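Local coordinates for transcriptional activator PlcR protein (Bacillus thuringiensis, PDB 3U3W) that binds DNA through a helix-turn-helix domain and is activated by the quorum-sensing signal peptide PapR, regulating virulence, at residues A[265-268]-A[274-277]. Sequence-based numbering, arbitrary orientation. Where two conformers were deposited one is given.
Sequences FFFD and AYKE
F267 and Y275 carry the apolar part of this contact, between the C-terminal end of helix 253-269 and the loop segment 274-277 that follows it. The CB of Y275 sits squarely over one face of the F267 ring, 3.7 Å from its centroid and only 9° off the normal, a CH-pi contact. The tyrosine ring then presents its edge to the same phenyl in a T-shaped pair, centroids 5.3 Å apart and planes at 60°; its CD2 comes within 3.8 Å of F267 CZ. With CG anti to the carbonyl carbon in Y275 (chi1 -62°), the ring runs on past the phenylalanine, and its OH is hydrogen-bonded to K89 NZ and to an acidic side chain of the bound peptide.

The polar part is looser. K276, bent at chi2 and chi4, extends across to the helix end, bringing CE to 3.9 Å from F267 O. In the conformer given, the opposite charges of D268 and K276 lie near each other without forming a salt bridge. A water donates to the backbone O of D268 (2.7 Å) and accepts a weak bond from K276 NZ, a loose bridge to the main chain.

Beyond the pair, Q237 of helix 235-248 touches both side chains, while F265 stacks on F265 of the second subunit. F267 and Y275 each pack on an apolar side chain of the bound peptide, making this aromatic pair part of the peptide-binding site in the TPR-like helical domain of an RNPP-family regulator.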
# COMPACT_ATOMS: atom_id res chain seq x y z
N PHE A 265 -1.97 -15.62 18.93
CA PHE A 265 -2.85 -15.72 17.79
C PHE A 265 -2.14 -15.34 16.48
O PHE A 265 -2.14 -16.13 15.54
CB PHE A 265 -4.10 -14.86 17.97
CG PHE A 265 -5.14 -15.07 16.89
CD1 PHE A 265 -5.05 -14.40 15.67
CD2 PHE A 265 -6.20 -15.96 17.08
CE1 PHE A 265 -5.99 -14.59 14.67
CE2 PHE A 265 -7.15 -16.15 16.08
CZ PHE A 265 -7.04 -15.46 14.87
N PHE A 266 -1.56 -14.15 16.41
CA PHE A 266 -0.93 -13.70 15.16
C PHE A 266 0.28 -14.51 14.78
O PHE A 266 0.47 -14.82 13.60
CB PHE A 266 -0.59 -12.21 15.20
CG PHE A 266 -1.79 -11.34 15.08
CD1 PHE A 266 -2.44 -11.20 13.85
CD2 PHE A 266 -2.29 -10.68 16.18
CE1 PHE A 266 -3.58 -10.41 13.74
CE2 PHE A 266 -3.43 -9.88 16.07
CZ PHE A 266 -4.07 -9.75 14.84
N PHE A 267 1.10 -14.87 15.77
CA PHE A 267 2.27 -15.71 15.47
C PHE A 267 1.85 -17.04 14.84
O PHE A 267 2.50 -17.53 13.92
CB PHE A 267 3.15 -15.92 16.71
CG PHE A 267 3.78 -14.66 17.23
CD1 PHE A 267 3.81 -13.51 16.44
CD2 PHE A 267 4.33 -14.60 18.50
CE1 PHE A 267 4.38 -12.34 16.91
CE2 PHE A 267 4.89 -13.43 18.98
CZ PHE A 267 4.92 -12.30 18.19
N ASP A 268 0.75 -17.61 15.34
CA ASP A 268 0.23 -18.85 14.79
C ASP A 268 -0.17 -18.67 13.33
O ASP A 268 0.48 -19.21 12.43
CB ASP A 268 -0.98 -19.34 15.60
CG ASP A 268 -1.66 -20.54 14.97
OD1 ASP A 268 -1.00 -21.60 14.85
OD2 ASP A 268 -2.86 -20.44 14.59
N ALA A 274 9.90 -18.74 14.72
CA ALA A 274 10.89 -18.11 15.58
C ALA A 274 10.24 -17.41 16.78
O ALA A 274 10.48 -17.79 17.93
CB ALA A 274 11.73 -17.12 14.77
N TYR A 275 9.42 -16.40 16.50
CA TYR A 275 8.77 -15.58 17.54
C TYR A 275 8.04 -16.39 18.60
O TYR A 275 7.84 -15.91 19.71
CB TYR A 275 7.78 -14.58 16.91
CG TYR A 275 8.38 -13.57 15.97
CD1 TYR A 275 9.15 -13.97 14.88
CD2 TYR A 275 8.17 -12.22 16.14
CE1 TYR A 275 9.69 -13.03 14.02
CE2 TYR A 275 8.71 -11.29 15.29
CZ TYR A 275 9.47 -11.70 14.23
OH TYR A 275 9.99 -10.74 13.37
N LYS A 276 7.63 -17.61 18.26
CA LYS A 276 6.82 -18.42 19.18
C LYS A 276 7.57 -18.80 20.46
O LYS A 276 6.95 -19.09 21.48
CB LYS A 276 6.32 -19.70 18.49
CG LYS A 276 5.26 -19.50 17.41
CD LYS A 276 5.41 -20.59 16.35
CE LYS A 276 4.25 -20.67 15.38
NZ LYS A 276 3.13 -21.50 15.91
N GLU A 277 8.90 -18.83 20.38
CA GLU A 277 9.71 -19.17 21.55
C GLU A 277 9.51 -18.16 22.67
O GLU A 277 9.25 -18.54 23.82
CB GLU A 277 11.21 -19.24 21.19
CG GLU A 277 11.69 -20.63 20.78
CD GLU A 277 12.22 -20.66 19.35
OE1 GLU A 277 13.18 -19.91 19.05
OE2 GLU A 277 11.68 -21.44 18.53
O HOH W 1 2.02 -21.41 12.92